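Local coordinates for protein putative oxidoreductase (Mycobacterium avium, PDB 3QHA) that probably catalyses NAD(P)-dependent oxidation or reduction of an alcohol-type substrate, as in the related 3-hydroxyisobutyrate and 6-phosphogluconate dehydrogenases, at residues L18-G24 against G40-D45; V84-V88 against V113-R117; V127-V131 against E173-T178; F248-R252 against L287-H291. All coordinates share one frame; numbering follows the deposited sequence.

Interaction 1: L18-G24 against G40-D45; sequences LGYIGLG and GVTVYD
The first beta-alpha-beta unit of the Rossmann fold brings strands 18-21 and 41-44 side by side in parallel, with Leu-18 facing Val-41 and Ile-21 facing Tyr-44. Backbone bonds alternate between the strands: Tyr-20 N gives to Thr-42 O at 2.9 Å and Tyr-20 O receives Tyr-44 N, so this residue is gripped on both its amide and its carbonyl. Leu-18 O takes Thr-42 N at 3.0 Å and also a water, which lies 2.7 Å from Thr-42 OG1 and joins that hydroxyl to the neighbouring strand. Past the strand end, Gly-22 N bonds Tyr-44 O at 3.1 Å. The positive phi of Gly-22 (100°) then turns the chain, and Leu-23 N meets the anti lone pair of Asp-45 OD1 at 2.9 Å in a nearly straight bond (170°). Asp-45 has CG anti to its backbone N (chi1 -172°), which carries the carboxylate to the glycine-rich turn; its OD1 also pairs with Arg-47. Gly-22 and Gly-24 fit the start of a GxGxxG sequence, consistent with a dinucleotide-binding turn. The side chains of Leu-23 and Val-43 cross at about a right angle, Leu-23 CD1 4.1 Å from Val-43 CB. Helix 27-33 covers Leu-23 and the face carrying Tyr-20 and Val-43 through Ala-31; on the opposite face Ile-21 and Tyr-44 lean on helix 65-68, and strand 73-76 pairs with the other edge of strand 18-21.

Interaction 2: V84-V88 against V113-R117; sequences VREVV and VELAR
Arg-85 and Glu-114 form a long salt bridge between two roughly parallel helices. Each terminal nitrogen has its own acceptor: NH1 of Arg-85 reaches OE2 of Glu-114, and NH2 of Arg-85 reaches OE1 of Glu-114, both at 3.4 Å. Both bonds are weak, although their N-H...O angles are fairly straight (157° and 158°). The carboxylate stands at the edge of the guanidinium with its plane turned by 52°, so the two groups are paired end-on but twisted rather than coplanar. Arg-85 spans the gap because its chain is extended from CG to NE, and its NH2 has a further weak bond to Thr-111 OG1, near the start of the second helix. The helices, 81-92 and 109-119, belong to the Rossmann-type domain and pack beside each other against strands 73-76 and 100-103, where Ile-76 and Ile-103 receive the apolar side chains. Their segment axes are 11.5 Å apart, and Leu-115 fills much of that distance. Its CD2 is only 3.5 Å from Val-88 CG2, a tight carbon pair in which the two side chains cross at about a right angle. The other branch, Leu-115 CD1, meets Val-84 CG1 at 4.2 Å.

Interaction 3: V127-V131 against E173-T178; sequences VDAPV and EPGAGT
Asp-128 points from its strand into the first turn of helix 176-204, where Gly-175 and Thr-178 take hold of its carboxylate. Beginning at CB, which passes 3.7 Å from Thr-178 OG1, the side chain places CG between the backbone N and the carbonyl carbon (chi1 53°), bringing both oxygens to the helix start. OD1 accepts Gly-175 N at 3.0 Å in an almost straight bond (175°), the donor lying above the carboxylate plane; a weak second bond from the same N-H goes to Asp-128 OD2. OD2 carries the larger load. Its anti lone pair receives the hydroxyl OG1 of Thr-178 at 2.9 Å, and Thr-178 N, from above the plane, donates to OD2 at 2.9 Å as well. This buried carboxylate is held by two backbone N-H groups and a hydroxyl, and the helix N-terminus would probably favour ionisation. Pro-130 CG rests 3.4 Å from Gly-177 O; glycine here lets helix and strand approach closely. Gly-175, third residue of a type II turn from Glu-173 to Ala-176, is the N-cap of the helix. A carboxylate from a strand accepts N-H groups at a helix N-terminus, joining the Rossmann-type sheet to helix 176-204.

Interaction 4: F248-R252 against L287-H291; sequences FLHTR and LGVPH
Leu-287 and Val-289 pack against Phe-248 of helix 245-268 in the all-helical C-terminal domain, where the chain leaves helix 274-286. Leu-287 CD2 lies 3.8 Å from Phe-248 CD2, while the other branch, Leu-287 CD1, touches Thr-251 CG2 and the backbone of Arg-252. Leu-287 O comes to the rim of the phenyl ring, in its plane, 3.3 Å from Phe-248 CD2. At Gly-288 a Schellman motif with positive phi ends helix 274-286 and turns the chain so that Val-289 also faces helix 245-268. Val-289 CB meets Leu-249 CD1 at 4.2 Å, and Val-289 CG2 touches the aliphatic part of Arg-252. Phe-248 and Leu-287 share a further neighbour in Ile-229, and Leu-287 also packs on Cys-196 of the second subunit. Toward the surface Arg-252 takes over. Its CG is anti to the backbone N (chi1 -178°), and a bend at chi3 (80°) swings the guanidinium across the departing chain. There NH1 of Arg-252 donates to Val-289 O at 3.0 Å, approaching from above the carbonyl plane. The imidazole of exposed His-291 lies nearly flat on the guanidinium in a stacked pair, the planes 17° apart, and His-291 NE2 is hydrogen-bonded to Glu-256 OE2. Leu-249 CD1 covers the opposite face of the guanidinium, so the group is sandwiched, with His-291 CE1 only 3.4 Å from Arg-252 CZ.

Interactions 1 and 2 lie in the Rossmann-type domain and touch through Ile-21 and Val-87: the first is strand pairing within its sheet, the second the packing of helices over it. Interaction 3 draws on the same sheet as interaction 1 and meets interaction 2 where Val-113 packs on Pro-174 O, but it joins that sheet to the start of the long helix 176-204. Interaction 4 stands apart in the C-terminal domain, about 48 Å centre to centre from interaction 1. Backbone bonds dominate the buried first contact and a buried carboxylate the third, whereas interactions 2 and 4 combine an apolar interior with an arginine on the outer side, paired with glutamate in one and stacked on histidine in the other.

Interaction 1: L18-G24 against G40-D45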
loop_
_atom_site.group_PDB
_atom_site.type_symbol
_atom_site.label_atom_id
_atom_site.label_comp_id
_atom_site.label_asym_id
_atom_site.label_seq_id
_atom_site.Cartn_x
_atom_site.Cartn_y
_atom_site.Cartn_z
ATOM N N LEU B 18 -8.819 -28.811 -17.478
ATOM C CA LEU B 18 -7.993 -28.308 -16.380
ATOM C C LEU B 18 -7.722 -29.354 -15.304
ATOM O O LEU B 18 -8.561 -30.209 -15.027
ATOM C CB LEU B 18 -8.660 -27.093 -15.731
ATOM C CG LEU B 18 -8.928 -25.870 -16.610
ATOM C CD1 LEU B 18 -9.498 -24.739 -15.761
ATOM C CD2 LEU B 18 -7.667 -25.413 -17.337
ATOM N N GLY B 19 -6.540 -29.267 -14.702
ATOM C CA GLY B 19 -6.188 -30.070 -13.537
ATOM C C GLY B 19 -5.684 -29.170 -12.426
ATOM O O GLY B 19 -5.042 -28.153 -12.696
ATOM N N TYR B 20 -5.981 -29.526 -11.178
ATOM C CA TYR B 20 -5.484 -28.766 -10.029
ATOM C C TYR B 20 -4.983 -29.688 -8.921
ATOM O O TYR B 20 -5.721 -30.545 -8.431
ATOM C CB TYR B 20 -6.549 -27.809 -9.478
ATOM C CG TYR B 20 -5.934 -26.555 -8.893
ATOM C CD1 TYR B 20 -5.990 -25.346 -9.577
ATOM C CD2 TYR B 20 -5.255 -26.587 -7.677
ATOM C CE1 TYR B 20 -5.406 -24.200 -9.059
ATOM C CE2 TYR B 20 -4.669 -25.446 -7.153
ATOM C CZ TYR B 20 -4.748 -24.257 -7.847
ATOM O OH TYR B 20 -4.166 -23.124 -7.328
ATOM N N ILE B 21 -3.724 -29.500 -8.532
ATOM C CA ILE B 21 -3.115 -30.269 -7.453
ATOM C C ILE B 21 -2.772 -29.327 -6.297
ATOM O O ILE B 21 -2.024 -28.363 -6.480
ATOM C CB ILE B 21 -1.856 -31.012 -7.936
ATOM C CG1 ILE B 21 -2.226 -32.001 -9.050
ATOM C CG2 ILE B 21 -1.188 -31.747 -6.778
ATOM C CD1 ILE B 21 -1.039 -32.705 -9.657
ATOM N N GLY B 22 -3.336 -29.614 -5.121
ATOM C CA GLY B 22 -3.162 -28.785 -3.924
ATOM C C GLY B 22 -4.354 -27.873 -3.677
ATOM O O GLY B 22 -4.496 -26.846 -4.336
ATOM N N LEU B 23 -5.205 -28.252 -2.724
ATOM C CA LEU B 23 -6.435 -27.510 -2.420
ATOM C C LEU B 23 -6.367 -26.857 -1.037
ATOM O O LEU B 23 -7.280 -26.999 -0.222
ATOM C CB LEU B 23 -7.651 -28.442 -2.505
ATOM C CG LEU B 23 -7.865 -29.155 -3.844
ATOM C CD1 LEU B 23 -9.031 -30.127 -3.757
ATOM C CD2 LEU B 23 -8.091 -28.152 -4.961
ATOM N N GLY B 24 -5.277 -26.138 -0.785
ATOM C CA GLY B 24 -5.097 -25.403 0.465
ATOM C C GLY B 24 -5.808 -24.063 0.430
ATOM O O GLY B 24 -6.766 -23.877 -0.325
ATOM N N GLY B 40 -14.034 -27.339 -17.511
ATOM C CA GLY B 40 -14.165 -28.079 -16.259
ATOM C C GLY B 40 -12.807 -28.266 -15.607
ATOM O O GLY B 40 -11.771 -28.059 -16.249
ATOM N N VAL B 41 -12.806 -28.658 -14.334
ATOM C CA VAL B 41 -11.560 -28.908 -13.614
ATOM C C VAL B 41 -11.597 -30.247 -12.880
ATOM O O VAL B 41 -12.631 -30.647 -12.344
ATOM C CB VAL B 41 -11.239 -27.767 -12.620
ATOM C CG1 VAL B 41 -12.310 -27.672 -11.536
ATOM C CG2 VAL B 41 -9.856 -27.961 -12.011
ATOM N N THR B 42 -10.457 -30.935 -12.885
ATOM C CA THR B 42 -10.267 -32.181 -12.152
ATOM C C THR B 42 -9.257 -31.908 -11.047
ATOM O O THR B 42 -8.169 -31.400 -11.309
ATOM C CB THR B 42 -9.733 -33.297 -13.068
ATOM O OG1 THR B 42 -10.690 -33.569 -14.098
ATOM C CG2 THR B 42 -9.467 -34.570 -12.280
ATOM N N VAL B 43 -9.616 -32.246 -9.814
ATOM C CA VAL B 43 -8.815 -31.849 -8.665
ATOM C C VAL B 43 -8.263 -33.040 -7.910
ATOM O O VAL B 43 -8.832 -34.135 -7.940
ATOM C CB VAL B 43 -9.625 -30.974 -7.680
ATOM C CG1 VAL B 43 -10.083 -29.694 -8.363
ATOM C CG2 VAL B 43 -10.812 -31.743 -7.118
ATOM N N TYR B 44 -7.144 -32.811 -7.232
ATOM C CA TYR B 44 -6.602 -33.789 -6.308
ATOM C C TYR B 44 -5.910 -33.129 -5.119
ATOM O O TYR B 44 -5.141 -32.181 -5.272
ATOM C CB TYR B 44 -5.623 -34.733 -7.000
ATOM C CG TYR B 44 -5.012 -35.701 -6.019
ATOM C CD1 TYR B 44 -5.684 -36.862 -5.649
ATOM C CD2 TYR B 44 -3.785 -35.433 -5.421
ATOM C CE1 TYR B 44 -5.136 -37.743 -4.729
ATOM C CE2 TYR B 44 -3.232 -36.304 -4.504
ATOM C CZ TYR B 44 -3.909 -37.457 -4.160
ATOM O OH TYR B 44 -3.357 -38.324 -3.248
ATOM N N ASP B 45 -6.208 -33.654 -3.937
ATOM C CA ASP B 45 -5.494 -33.326 -2.715
ATOM C C ASP B 45 -5.594 -34.560 -1.825
ATOM O O ASP B 45 -6.639 -35.214 -1.788
ATOM C CB ASP B 45 -6.115 -32.104 -2.036
ATOM C CG ASP B 45 -5.298 -31.606 -0.852
ATOM O OD1 ASP B 45 -4.765 -30.479 -0.927
ATOM O OD2 ASP B 45 -5.184 -32.338 0.152
HETATM O O HOH W 1 -10.147 -31.912 -16.156
#

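Interaction 2: V84-V88 against V113-R117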
loop_
_atom_site.group_PDB
_atom_site.type_symbol
_atom_site.label_atom_id
_atom_site.label_comp_id
_atom_site.label_asym_id
_atom_site.label_seq_id
_atom_site.Cartn_x
_atom_site.Cartn_y
_atom_site.Cartn_z
ATOM N N VAL B 84 6.886 -29.471 -5.052
ATOM C CA VAL B 84 6.646 -29.135 -6.457
ATOM C C VAL B 84 7.418 -30.096 -7.360
ATOM O O VAL B 84 6.849 -30.675 -8.285
ATOM C CB VAL B 84 7.038 -27.676 -6.793
ATOM C CG1 VAL B 84 7.018 -27.450 -8.302
ATOM C CG2 VAL B 84 6.100 -26.697 -6.095
ATOM N N ARG B 85 8.706 -30.270 -7.070
ATOM C CA ARG B 85 9.549 -31.203 -7.819
ATOM C C ARG B 85 8.961 -32.616 -7.862
ATOM O O ARG B 85 8.993 -33.268 -8.906
ATOM C CB ARG B 85 10.970 -31.233 -7.241
ATOM C CG ARG B 85 11.793 -30.008 -7.609
ATOM C CD ARG B 85 13.046 -29.866 -6.761
ATOM N NE ARG B 85 13.711 -28.588 -7.014
ATOM C CZ ARG B 85 14.527 -28.336 -8.039
ATOM N NH1 ARG B 85 14.812 -29.275 -8.939
ATOM N NH2 ARG B 85 15.070 -27.130 -8.164
ATOM N N GLU B 86 8.410 -33.077 -6.741
ATOM C CA GLU B 86 7.839 -34.424 -6.674
ATOM C C GLU B 86 6.565 -34.584 -7.503
ATOM O O GLU B 86 6.432 -35.557 -8.242
ATOM C CB GLU B 86 7.560 -34.836 -5.228
ATOM C CG GLU B 86 7.017 -36.260 -5.116
ATOM C CD GLU B 86 7.249 -36.872 -3.753
ATOM O OE1 GLU B 86 7.873 -37.957 -3.682
ATOM O OE2 GLU B 86 6.811 -36.263 -2.754
ATOM N N VAL B 87 5.630 -33.647 -7.368
ATOM C CA VAL B 87 4.367 -33.720 -8.105
ATOM C C VAL B 87 4.610 -33.714 -9.616
ATOM O O VAL B 87 4.046 -34.539 -10.335
ATOM C CB VAL B 87 3.400 -32.574 -7.717
ATOM C CG1 VAL B 87 2.194 -32.540 -8.648
ATOM C CG2 VAL B 87 2.951 -32.723 -6.266
ATOM N N VAL B 88 5.462 -32.806 -10.093
ATOM C CA VAL B 88 5.754 -32.728 -11.527
ATOM C C VAL B 88 6.490 -33.988 -11.989
ATOM O O VAL B 88 6.251 -34.480 -13.090
ATOM C CB VAL B 88 6.563 -31.455 -11.929
ATOM C CG1 VAL B 88 6.003 -30.210 -11.246
ATOM C CG2 VAL B 88 8.051 -31.620 -11.624
ATOM N N VAL B 113 13.331 -23.172 -14.261
ATOM C CA VAL B 113 14.237 -23.436 -15.380
ATOM C C VAL B 113 14.628 -24.915 -15.451
ATOM O O VAL B 113 14.609 -25.514 -16.529
ATOM C CB VAL B 113 15.521 -22.576 -15.281
ATOM C CG1 VAL B 113 16.505 -22.942 -16.384
ATOM C CG2 VAL B 113 15.178 -21.092 -15.345
ATOM N N GLU B 114 14.979 -25.494 -14.303
ATOM C CA GLU B 114 15.405 -26.897 -14.232
ATOM C C GLU B 114 14.336 -27.865 -14.723
ATOM O O GLU B 114 14.608 -28.722 -15.567
ATOM C CB GLU B 114 15.783 -27.279 -12.801
ATOM C CG GLU B 114 17.161 -26.829 -12.378
ATOM C CD GLU B 114 17.537 -27.352 -11.005
ATOM O OE1 GLU B 114 17.842 -26.527 -10.118
ATOM O OE2 GLU B 114 17.517 -28.589 -10.811
ATOM N N LEU B 115 13.131 -27.735 -14.178
ATOM C CA LEU B 115 12.026 -28.614 -14.548
ATOM C C LEU B 115 11.665 -28.432 -16.024
ATOM O O LEU B 115 11.306 -29.395 -16.699
ATOM C CB LEU B 115 10.809 -28.371 -13.649
ATOM C CG LEU B 115 11.003 -28.696 -12.161
ATOM C CD1 LEU B 115 9.817 -28.207 -11.344
ATOM C CD2 LEU B 115 11.223 -30.191 -11.945
ATOM N N ALA B 116 11.780 -27.203 -16.523
ATOM C CA ALA B 116 11.570 -26.928 -17.947
ATOM C C ALA B 116 12.551 -27.723 -18.810
ATOM O O ALA B 116 12.152 -28.342 -19.797
ATOM C CB ALA B 116 11.703 -25.438 -18.229
ATOM N N ARG B 117 13.826 -27.707 -18.424
ATOM C CA ARG B 117 14.862 -28.472 -19.123
ATOM C C ARG B 117 14.675 -29.979 -18.937
ATOM O O ARG B 117 14.834 -30.746 -19.887
ATOM C CB ARG B 117 16.256 -28.056 -18.640
#

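Interaction 3: V127-V131 against E173-T178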
loop_
_atom_site.group_PDB
_atom_site.type_symbol
_atom_site.label_atom_id
_atom_site.label_comp_id
_atom_site.label_asym_id
_atom_site.label_seq_id
_atom_site.Cartn_x
_atom_site.Cartn_y
_atom_site.Cartn_z
ATOM N N VAL B 127 5.516 -23.803 -16.756
ATOM C CA VAL B 127 5.290 -22.378 -16.593
ATOM C C VAL B 127 5.308 -22.044 -15.096
ATOM O O VAL B 127 4.629 -22.706 -14.308
ATOM C CB VAL B 127 3.926 -21.981 -17.192
ATOM C CG1 VAL B 127 3.459 -20.636 -16.646
ATOM C CG2 VAL B 127 3.994 -21.963 -18.720
ATOM N N ASP B 128 6.093 -21.044 -14.699
ATOM C CA ASP B 128 6.001 -20.520 -13.333
ATOM C C ASP B 128 5.065 -19.321 -13.351
ATOM O O ASP B 128 5.309 -18.339 -14.054
ATOM C CB ASP B 128 7.370 -20.175 -12.718
ATOM C CG ASP B 128 8.205 -19.255 -13.584
ATOM O OD1 ASP B 128 8.086 -19.323 -14.824
ATOM O OD2 ASP B 128 9.000 -18.473 -13.021
ATOM N N ALA B 129 3.977 -19.431 -12.595
ATOM C CA ALA B 129 2.908 -18.447 -12.615
ATOM C C ALA B 129 2.470 -18.117 -11.194
ATOM O O ALA B 129 1.314 -18.350 -10.832
ATOM C CB ALA B 129 1.724 -18.974 -13.431
ATOM N N PRO B 130 3.395 -17.576 -10.377
ATOM C CA PRO B 130 3.007 -17.141 -9.040
ATOM C C PRO B 130 1.868 -16.130 -9.080
ATOM O O PRO B 130 1.712 -15.404 -10.067
ATOM C CB PRO B 130 4.288 -16.498 -8.486
ATOM C CG PRO B 130 5.137 -16.214 -9.686
ATOM C CD PRO B 130 4.827 -17.333 -10.625
ATOM N N VAL B 131 1.082 -16.099 -8.007
ATOM C CA VAL B 131 -0.099 -15.252 -7.926
ATOM C C VAL B 131 -0.045 -14.296 -6.732
ATOM O O VAL B 131 0.801 -14.430 -5.841
ATOM C CB VAL B 131 -1.383 -16.102 -7.848
ATOM C CG1 VAL B 131 -1.482 -17.023 -9.058
ATOM C CG2 VAL B 131 -1.424 -16.904 -6.547
ATOM N N GLU B 173 10.508 -15.538 -20.098
ATOM C CA GLU B 173 10.710 -16.986 -20.201
ATOM C C GLU B 173 10.507 -17.639 -18.832
ATOM O O GLU B 173 10.326 -16.934 -17.838
ATOM C CB GLU B 173 12.122 -17.272 -20.737
ATOM C CG GLU B 173 12.303 -16.867 -22.191
ATOM C CD GLU B 173 13.678 -17.206 -22.743
ATOM O OE1 GLU B 173 14.686 -16.694 -22.205
ATOM O OE2 GLU B 173 13.750 -17.969 -23.733
ATOM N N PRO B 174 10.517 -18.984 -18.772
ATOM C CA PRO B 174 10.384 -19.634 -17.470
ATOM C C PRO B 174 11.441 -19.191 -16.457
ATOM O O PRO B 174 12.634 -19.177 -16.761
ATOM C CB PRO B 174 10.526 -21.115 -17.815
ATOM C CG PRO B 174 9.926 -21.205 -19.170
ATOM C CD PRO B 174 10.417 -19.967 -19.867
ATOM N N GLY B 175 10.976 -18.824 -15.267
ATOM C CA GLY B 175 11.817 -18.247 -14.225
ATOM C C GLY B 175 11.512 -16.774 -14.004
ATOM O O GLY B 175 11.690 -16.260 -12.899
ATOM N N ALA B 176 11.051 -16.097 -15.057
ATOM C CA ALA B 176 10.764 -14.659 -15.005
ATOM C C ALA B 176 9.563 -14.331 -14.118
ATOM O O ALA B 176 9.526 -13.280 -13.481
ATOM C CB ALA B 176 10.535 -14.113 -16.411
ATOM N N GLY B 177 8.579 -15.226 -14.095
ATOM C CA GLY B 177 7.433 -15.076 -13.212
ATOM C C GLY B 177 7.878 -15.050 -11.764
ATOM O O GLY B 177 7.514 -14.145 -11.012
ATOM N N THR B 178 8.684 -16.041 -11.389
ATOM C CA THR B 178 9.210 -16.148 -10.033
ATOM C C THR B 178 9.909 -14.857 -9.641
ATOM O O THR B 178 9.645 -14.297 -8.583
ATOM C CB THR B 178 10.221 -17.310 -9.907
ATOM O OG1 THR B 178 9.566 -18.552 -10.194
ATOM C CG2 THR B 178 10.814 -17.363 -8.506
#

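Interaction 4: F248-R252 against L287-H291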
loop_
_atom_site.group_PDB
_atom_site.type_symbol
_atom_site.label_atom_id
_atom_site.label_comp_id
_atom_site.label_asym_id
_atom_site.label_seq_id
_atom_site.Cartn_x
_atom_site.Cartn_y
_atom_site.Cartn_z
ATOM N N PHE B 248 7.692 14.287 -8.857
ATOM C CA PHE B 248 8.612 13.506 -8.017
ATOM C C PHE B 248 9.481 14.396 -7.130
ATOM O O PHE B 248 9.790 14.035 -5.991
ATOM C CB PHE B 248 9.474 12.568 -8.872
ATOM C CG PHE B 248 8.850 11.212 -9.095
ATOM C CD1 PHE B 248 7.490 11.086 -9.354
ATOM C CD2 PHE B 248 9.625 10.061 -9.032
ATOM C CE1 PHE B 248 6.916 9.835 -9.547
ATOM C CE2 PHE B 248 9.059 8.804 -9.227
ATOM C CZ PHE B 248 7.704 8.693 -9.485
ATOM N N LEU B 249 9.859 15.558 -7.653
ATOM C CA LEU B 249 10.603 16.541 -6.879
ATOM C C LEU B 249 9.762 17.011 -5.692
ATOM O O LEU B 249 10.250 17.081 -4.566
ATOM C CB LEU B 249 10.991 17.728 -7.767
ATOM C CG LEU B 249 12.154 18.584 -7.277
ATOM C CD1 LEU B 249 13.427 17.757 -7.221
ATOM C CD2 LEU B 249 12.331 19.795 -8.184
ATOM N N HIS B 250 8.494 17.318 -5.958
ATOM C CA HIS B 250 7.519 17.660 -4.914
ATOM C C HIS B 250 7.395 16.520 -3.889
ATOM O O HIS B 250 7.394 16.764 -2.682
ATOM C CB HIS B 250 6.166 17.989 -5.575
ATOM C CG HIS B 250 5.070 18.353 -4.619
ATOM N ND1 HIS B 250 5.096 19.493 -3.844
ATOM C CD2 HIS B 250 3.888 17.746 -4.354
ATOM C CE1 HIS B 250 3.988 19.561 -3.125
ATOM N NE2 HIS B 250 3.238 18.513 -3.417
ATOM N N THR B 251 7.322 15.281 -4.373
ATOM C CA THR B 251 7.282 14.102 -3.498
ATOM C C THR B 251 8.561 13.941 -2.657
ATOM O O THR B 251 8.494 13.558 -1.486
ATOM C CB THR B 251 7.017 12.811 -4.307
ATOM O OG1 THR B 251 5.716 12.882 -4.906
ATOM C CG2 THR B 251 7.093 11.572 -3.413
ATOM N N ARG B 252 9.717 14.233 -3.250
ATOM C CA ARG B 252 10.980 14.233 -2.504
ATOM C C ARG B 252 10.953 15.257 -1.370
ATOM O O ARG B 252 11.399 14.970 -0.260
ATOM C CB ARG B 252 12.159 14.538 -3.426
ATOM C CG ARG B 252 13.512 14.498 -2.733
ATOM C CD ARG B 252 14.602 15.023 -3.634
ATOM N NE ARG B 252 14.638 16.483 -3.669
ATOM C CZ ARG B 252 15.512 17.196 -4.374
ATOM N NH1 ARG B 252 16.435 16.592 -5.119
ATOM N NH2 ARG B 252 15.467 18.524 -4.337
ATOM N N LEU B 287 13.905 7.803 -6.077
ATOM C CA LEU B 287 12.952 8.503 -6.949
ATOM C C LEU B 287 13.557 9.016 -8.265
ATOM O O LEU B 287 12.828 9.501 -9.135
ATOM C CB LEU B 287 12.329 9.687 -6.204
ATOM C CG LEU B 287 11.412 9.362 -5.021
ATOM C CD1 LEU B 287 11.090 10.628 -4.245
ATOM C CD2 LEU B 287 10.136 8.678 -5.487
ATOM N N GLY B 288 14.877 8.928 -8.414
ATOM C CA GLY B 288 15.546 9.445 -9.604
ATOM C C GLY B 288 15.638 10.964 -9.632
ATOM O O GLY B 288 15.816 11.556 -10.697
ATOM N N VAL B 289 15.504 11.589 -8.464
ATOM C CA VAL B 289 15.745 13.025 -8.307
ATOM C C VAL B 289 16.705 13.245 -7.133
ATOM O O VAL B 289 16.326 13.814 -6.108
ATOM C CB VAL B 289 14.431 13.825 -8.105
ATOM C CG1 VAL B 289 13.670 13.930 -9.419
ATOM C CG2 VAL B 289 13.562 13.197 -7.023
ATOM N N PRO B 290 17.960 12.782 -7.281
ATOM C CA PRO B 290 18.959 12.961 -6.230
ATOM C C PRO B 290 19.333 14.428 -6.040
ATOM O O PRO B 290 19.061 15.257 -6.914
ATOM C CB PRO B 290 20.164 12.174 -6.756
ATOM C CG PRO B 290 20.014 12.213 -8.231
ATOM C CD PRO B 290 18.537 12.129 -8.471
ATOM N N HIS B 291 19.944 14.739 -4.902
ATOM C CA HIS B 291 20.416 16.093 -4.635
ATOM C C HIS B 291 21.738 16.354 -5.357
ATOM O O HIS B 291 22.553 15.445 -5.528
ATOM C CB HIS B 291 20.570 16.321 -3.133
ATOM C CG HIS B 291 19.275 16.277 -2.388
ATOM N ND1 HIS B 291 18.461 17.380 -2.246
ATOM C CD2 HIS B 291 18.645 15.259 -1.754
ATOM C CE1 HIS B 291 17.389 17.046 -1.550
ATOM N NE2 HIS B 291 17.476 15.764 -1.240
#